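Local coordinates for PhnB-like domain-containing protein (Pseudomonas aeruginosa, PDB 1U69) that is of unknown function but may act in drug resistance, with a PhnB-like fold related to the glyoxalase and bleomycin-resistance proteins, at the interface of chains A and B. Numbering follows the deposited sequence. Chains: chain A/B, hypothetical protein.

Contact 1: the interface of chains A and B. Residues chain A 40-43, 52; chain B 129, 141, 145.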
loop_
_atom_site.group_PDB
_atom_site.type_symbol
_atom_site.label_atom_id
_atom_site.label_comp_id
_atom_site.label_asym_id
_atom_site.label_seq_id
_atom_site.Cartn_x
_atom_site.Cartn_y
_atom_site.Cartn_z
ATOM N N PRO A 40 32.546 4.490 1.963
ATOM C CA PRO A 40 33.704 3.795 2.542
ATOM C C PRO A 40 35.016 4.150 1.857
ATOM O O PRO A 40 36.068 3.848 2.408
ATOM C CB PRO A 40 33.363 2.308 2.373
ATOM C CG PRO A 40 32.342 2.234 1.303
ATOM C CD PRO A 40 31.707 3.592 1.151
ATOM N N GLY A 41 34.949 4.777 0.688
ATOM C CA GLY A 41 36.130 5.302 0.031
ATOM C C GLY A 41 35.815 6.496 -0.837
ATOM O O GLY A 41 34.646 6.854 -1.034
ATOM N N ASP A 42 36.862 7.111 -1.371
ATOM C CA ASP A 42 36.706 8.198 -2.316
ATOM C C ASP A 42 36.000 7.671 -3.558
ATOM O O ASP A 42 36.140 6.501 -3.927
ATOM C CB ASP A 42 38.066 8.768 -2.721
ATOM C CG ASP A 42 38.780 9.492 -1.586
ATOM O OD1 ASP A 42 38.137 9.928 -0.603
ATOM O OD2 ASP A 42 40.018 9.671 -1.595
ATOM N N TYR A 43 35.217 8.531 -4.182
ATOM C CA TYR A 43 34.481 8.152 -5.374
ATOM C C TYR A 43 34.272 9.399 -6.237
ATOM O O TYR A 43 34.654 10.504 -5.836
ATOM C CB TYR A 43 33.197 7.405 -4.991
ATOM C CG TYR A 43 32.080 8.238 -4.412
ATOM C CD1 TYR A 43 30.958 8.544 -5.175
ATOM C CD2 TYR A 43 32.114 8.669 -3.090
ATOM C CE1 TYR A 43 29.912 9.293 -4.651
ATOM C CE2 TYR A 43 31.068 9.414 -2.555
ATOM C CZ TYR A 43 29.974 9.732 -3.349
ATOM O OH TYR A 43 28.922 10.462 -2.841
ATOM N N LEU A 52 26.862 9.043 1.451
ATOM C CA LEU A 52 26.726 8.381 0.157
ATOM C C LEU A 52 25.251 8.121 -0.153
ATOM O O LEU A 52 24.754 8.514 -1.214
ATOM C CB LEU A 52 27.533 7.080 0.129
ATOM C CG LEU A 52 27.461 6.229 -1.136
ATOM C CD1 LEU A 52 27.980 7.013 -2.313
ATOM C CD2 LEU A 52 28.242 4.941 -0.962
ATOM N N ILE B 129 28.791 -2.637 1.774
ATOM C CA ILE B 129 29.140 -1.229 1.613
ATOM C C ILE B 129 28.777 -0.418 2.857
ATOM O O ILE B 129 29.404 0.592 3.135
ATOM C CB ILE B 129 28.446 -0.642 0.355
ATOM C CG1 ILE B 129 29.038 -1.269 -0.904
ATOM C CG2 ILE B 129 28.597 0.878 0.293
ATOM C CD1 ILE B 129 28.189 -0.996 -2.142
ATOM N N PHE B 141 33.283 -2.045 -2.027
ATOM C CA PHE B 141 33.002 -0.820 -2.791
ATOM C C PHE B 141 33.886 -0.733 -4.040
ATOM O O PHE B 141 33.400 -0.475 -5.133
ATOM C CB PHE B 141 33.238 0.376 -1.856
ATOM C CG PHE B 141 32.694 1.694 -2.335
ATOM C CD1 PHE B 141 31.367 1.833 -2.710
ATOM C CD2 PHE B 141 33.499 2.826 -2.325
ATOM C CE1 PHE B 141 30.871 3.060 -3.103
ATOM C CE2 PHE B 141 33.006 4.058 -2.715
ATOM C CZ PHE B 141 31.686 4.176 -3.114
HETATM N N MSE B 145 32.873 -1.340 -8.250
HETATM C CA MSE B 145 33.146 -0.354 -9.294
HETATM C C MSE B 145 33.745 -0.942 -10.579
HETATM O O MSE B 145 33.694 -0.292 -11.626
HETATM C CB MSE B 145 33.994 0.793 -8.727
HETATM C CG MSE B 145 33.178 1.631 -7.750
HETATM SE SE MSE B 145 33.972 3.274 -7.063
HETATM C CE MSE B 145 32.575 4.496 -7.671
#
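The ring of B:Phe141 lies under A:Pro40 at the centre of this patch. A:Pro40 CD sits over the middle of one ring face, 4.0 Å from its centroid, in a CH-pi contact. A:Pro40 CG touches the root of the same ring, 3.7 Å from B:Phe141 CG. The two side chains cross at about a right angle. B:Phe141 comes from helix 134-145, and its CG is turned anti to the backbone N (chi1 -166°), which sends the ring out towards chain A. At its far end, A:Leu52 approaches from the opposite direction, with the methyl CD2 3.9 Å from B:Phe141 CE1. A:Tyr43 adds its CB rather than its ring, 4.0 Å from B:Phe141 CZ. The methyl CE of B:Met145, a poorly ordered selenomethionine, also lies near this CB. Beside A:Pro40, the carbonyl B:Ile129 O is 3.8 Å from A:Pro40 CG, and the branch methyl CG2 lies a little farther. Towards the polar rim, the backbone carbonyl A:Gly41 O stands 3.7 Å from B:Phe141 CE2. The patch is mainly apolar. It packs the loop of residues 40-43 against helices 123-129 and 134-145 of the partner and probably helps to hold these two subunits together, if the two-fold pair is the biological one.

Contact 2: the interface of chains A and B. Residues chain A 78-81, 119; chain B 8-10.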
loop_
_atom_site.group_PDB
_atom_site.type_symbol
_atom_site.label_atom_id
_atom_site.label_comp_id
_atom_site.label_asym_id
_atom_site.label_seq_id
_atom_site.Cartn_x
_atom_site.Cartn_y
_atom_site.Cartn_z
ATOM N N PHE A 78 9.560 10.917 -14.136
ATOM C CA PHE A 78 9.201 10.368 -12.822
ATOM C C PHE A 78 8.537 11.434 -11.984
ATOM O O PHE A 78 8.986 12.589 -11.972
ATOM C CB PHE A 78 10.434 9.868 -12.074
ATOM C CG PHE A 78 10.195 9.672 -10.605
ATOM C CD1 PHE A 78 9.627 8.516 -10.135
ATOM C CD2 PHE A 78 10.513 10.663 -9.690
ATOM C CE1 PHE A 78 9.397 8.349 -8.767
ATOM C CE2 PHE A 78 10.259 10.513 -8.354
ATOM C CZ PHE A 78 9.709 9.359 -7.884
ATOM N N SER A 79 7.500 11.044 -11.245
ATOM C CA SER A 79 6.930 11.904 -10.221
ATOM C C SER A 79 6.282 11.075 -9.107
ATOM O O SER A 79 5.892 9.928 -9.313
ATOM C CB SER A 79 5.881 12.866 -10.805
ATOM O OG SER A 79 4.842 12.160 -11.461
ATOM N N PHE A 80 6.192 11.672 -7.926
ATOM C CA PHE A 80 5.375 11.142 -6.824
ATOM C C PHE A 80 3.998 11.773 -6.988
ATOM O O PHE A 80 3.908 12.972 -7.114
ATOM C CB PHE A 80 5.916 11.576 -5.465
ATOM C CG PHE A 80 7.171 10.883 -5.023
ATOM C CD1 PHE A 80 7.153 9.541 -4.657
ATOM C CD2 PHE A 80 8.350 11.600 -4.863
ATOM C CE1 PHE A 80 8.310 8.921 -4.200
ATOM C CE2 PHE A 80 9.507 10.982 -4.402
ATOM C CZ PHE A 80 9.487 9.655 -4.072
ATOM N N GLN A 81 2.939 10.980 -6.986
ATOM C CA GLN A 81 1.586 11.516 -6.949
ATOM C C GLN A 81 0.986 11.291 -5.564
ATOM O O GLN A 81 0.784 10.184 -5.127
ATOM C CB GLN A 81 0.697 10.885 -8.016
ATOM C CG GLN A 81 -0.689 11.491 -8.057
ATOM C CD GLN A 81 -1.535 10.921 -9.168
ATOM O OE1 GLN A 81 -1.504 11.410 -10.309
ATOM N NE2 GLN A 81 -2.302 9.913 -8.852
ATOM N N GLN A 119 3.196 15.576 -7.689
ATOM C CA GLN A 119 1.820 15.928 -8.015
ATOM C C GLN A 119 1.029 15.929 -6.711
ATOM O O GLN A 119 1.038 14.947 -5.980
ATOM C CB GLN A 119 1.196 14.915 -8.967
ATOM C CG GLN A 119 1.846 14.825 -10.335
ATOM C CD GLN A 119 1.221 13.708 -11.135
ATOM O OE1 GLN A 119 0.012 13.736 -11.372
ATOM N NE2 GLN A 119 2.019 12.710 -11.531
ATOM N N THR B 8 1.942 7.521 -4.808
ATOM C CA THR B 8 2.026 6.614 -5.957
ATOM C C THR B 8 3.190 7.050 -6.824
ATOM O O THR B 8 3.402 8.246 -7.046
ATOM C CB THR B 8 0.722 6.697 -6.763
ATOM O OG1 THR B 8 -0.382 6.285 -5.943
ATOM C CG2 THR B 8 0.739 5.719 -7.967
ATOM N N ILE B 9 3.961 6.083 -7.310
ATOM C CA ILE B 9 5.052 6.355 -8.240
ATOM C C ILE B 9 4.494 6.464 -9.656
ATOM O O ILE B 9 3.950 5.489 -10.181
ATOM C CB ILE B 9 6.106 5.216 -8.166
ATOM C CG1 ILE B 9 6.789 5.207 -6.807
ATOM C CG2 ILE B 9 7.098 5.270 -9.326
ATOM C CD1 ILE B 9 7.544 6.469 -6.433
ATOM N N CYS B 10 4.646 7.640 -10.255
ATOM C CA CYS B 10 4.125 7.922 -11.584
ATOM C C CYS B 10 5.240 7.944 -12.611
ATOM O O CYS B 10 6.198 8.719 -12.500
ATOM C CB CYS B 10 3.412 9.254 -11.589
ATOM S SG CYS B 10 2.498 9.634 -13.082
HETATM O O HOH W 1 5.667 11.136 -13.967
HETATM O O HOH W 2 -1.435 8.572 -4.670
#
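B:Ile9 reaches from its strand towards two phenylalanines of chain A. From CB, the methyl B:Ile9 CG2 lies 3.9 Å from A:Phe78 CE1. The other branch runs through CG1, which is anti to the carbonyl carbon (chi1 -66°), to the methyl CD1. B:Ile9 CD1 ends 3.4 Å from A:Phe80 CE1 and also meets the edge of the A:Phe78 ring in its plane. The rings brace each other, with A:Phe78 CZ over the centre of the A:Phe80 face. On either side of B:Ile9 the backbones pair as antiparallel strands. B:Cys10 N gives a hydrogen bond to A:Ser79 O at 2.8 Å, and A:Ser79 N returns one to B:Cys10 O. A:Gln81 N points almost straight at B:Thr8 O, with 177° at the hydrogen, while B:Thr8 N bonds to A:Gln81 O. Within chain A, A:Gln119 NE2 donates to A:Ser79 OG at 2.9 Å, with this acceptor in the amide plane of A:Gln119, and so positions A:Ser79. A:Gln119 NE2 also passes 3.5 Å from B:Cys10 SG. One water joins A:Ser79 OG to B:Cys10 O. Another joins A:Gln81 O to B:Thr8 OG1. The site joins strand 78-84 of one chain to strand 7-13 of the other, extending the sheet across the interface.

Contact 3: the interface of chains A and B. Residues chain A 29, 59, 84, 89; chain B 6.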
loop_
_atom_site.group_PDB
_atom_site.type_symbol
_atom_site.label_atom_id
_atom_site.label_comp_id
_atom_site.label_asym_id
_atom_site.label_seq_id
_atom_site.Cartn_x
_atom_site.Cartn_y
_atom_site.Cartn_z
ATOM N N PRO A 29 3.226 13.878 5.809
ATOM C CA PRO A 29 2.811 12.987 6.890
ATOM C C PRO A 29 3.437 11.604 6.744
ATOM O O PRO A 29 3.811 11.214 5.615
ATOM C CB PRO A 29 1.299 12.897 6.687
ATOM C CG PRO A 29 1.118 13.094 5.234
ATOM C CD PRO A 29 2.126 14.140 4.863
HETATM N N MSE A 59 5.352 8.470 3.037
HETATM C CA MSE A 59 3.962 8.053 2.880
HETATM C C MSE A 59 3.829 6.631 2.303
HETATM O O MSE A 59 3.066 6.403 1.361
HETATM C CB MSE A 59 3.221 9.072 2.012
HETATM C CG MSE A 59 3.072 10.422 2.688
HETATM SE SE MSE A 59 2.473 11.806 1.478
HETATM C CE MSE A 59 4.142 12.147 0.452
ATOM N N THR A 84 -4.632 13.794 -1.887
ATOM C CA THR A 84 -5.054 14.638 -0.748
ATOM C C THR A 84 -6.572 14.556 -0.537
ATOM O O THR A 84 -7.344 14.356 -1.472
ATOM C CB THR A 84 -4.586 16.100 -0.914
ATOM O OG1 THR A 84 -5.008 16.626 -2.180
ATOM C CG2 THR A 84 -3.075 16.190 -0.965
ATOM N N GLU A 89 -4.995 20.363 3.053
ATOM C CA GLU A 89 -3.805 19.535 2.863
ATOM C C GLU A 89 -3.198 19.803 1.481
ATOM O O GLU A 89 -1.981 19.852 1.335
ATOM C CB GLU A 89 -4.120 18.040 3.019
ATOM C CG GLU A 89 -2.920 17.155 2.685
ATOM C CD GLU A 89 -3.148 15.678 2.948
ATOM O OE1 GLU A 89 -4.236 15.170 2.615
ATOM O OE2 GLU A 89 -2.225 15.034 3.481
ATOM N N LYS B 6 -1.729 6.555 -0.658
ATOM C CA LYS B 6 -1.409 7.958 -0.384
ATOM C C LYS B 6 -0.364 8.521 -1.359
ATOM O O LYS B 6 -0.460 9.671 -1.782
ATOM C CB LYS B 6 -0.892 8.081 1.055
ATOM C CG LYS B 6 -0.555 9.497 1.496
ATOM C CD LYS B 6 -1.793 10.337 1.570
ATOM C CE LYS B 6 -1.550 11.688 2.245
ATOM N NZ LYS B 6 -2.801 12.476 2.232
#
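The N-terminal segment of chain B, just before strand 7-13, meets chain A at the connection between strands 51-58 and 61-67, at the loop between helix 17-27 and strand 31-38, and at helix 87-99. B:Lys6 carries the contact, with 64 Å² of its surface hidden by chain A. Its CG is anti to the backbone N (chi1 -178°), and the chain bends at chi2 (67°) before running extended to the amino group NZ. The aliphatic part crosses A:Met59, a selenomethionine in the strand connection, at a slant. B:Lys6 CG lies 3.8 Å from A:Met59 SE and equally close to A:Met59 CB. The selenium also comes near B:Lys6 CE, so the side chain of A:Met59 borders both the bend and the outer part of the lysine. A:Pro29 adds a looser contact, with its CG 4.2 Å from B:Lys6 CE. At the tip, B:Lys6 NZ forms a salt bridge with A:Glu89, 2.9 Å from OE2. This oxygen is met on its syn side, with the nitrogen 30° out of the carboxylate plane. A weaker hydrogen bond runs from B:Lys6 NZ to A:Glu89 OE1. The lysine and glutamate come from opposite directions, and the extended outer chain of A:Glu89 carries its carboxylate to NZ. The site thus lies where the start of chain B passes the end of strand 78-84 and the first turn of helix 87-99 in chain A.

Contact 2 and contact 3 are neighbours, with the centres of their C-alpha atoms about 13 Å apart. Strand 78-84 of chain A runs through contact 2 and ends beside contact 3, and on chain B the residue of contact 3 leads directly into the strand of contact 2. Contact 1 lies about 30 Å from contact 2 and 35 Å from contact 3, at helices 123-129 and 134-145 of chain B. The contacts thus fall in two regions. Two-fold symmetry repeats each with the chains exchanged. Such a spread may favour a stable pair, though the deposited assembly holds four copies and the structure alone does not show which assembly forms in solution.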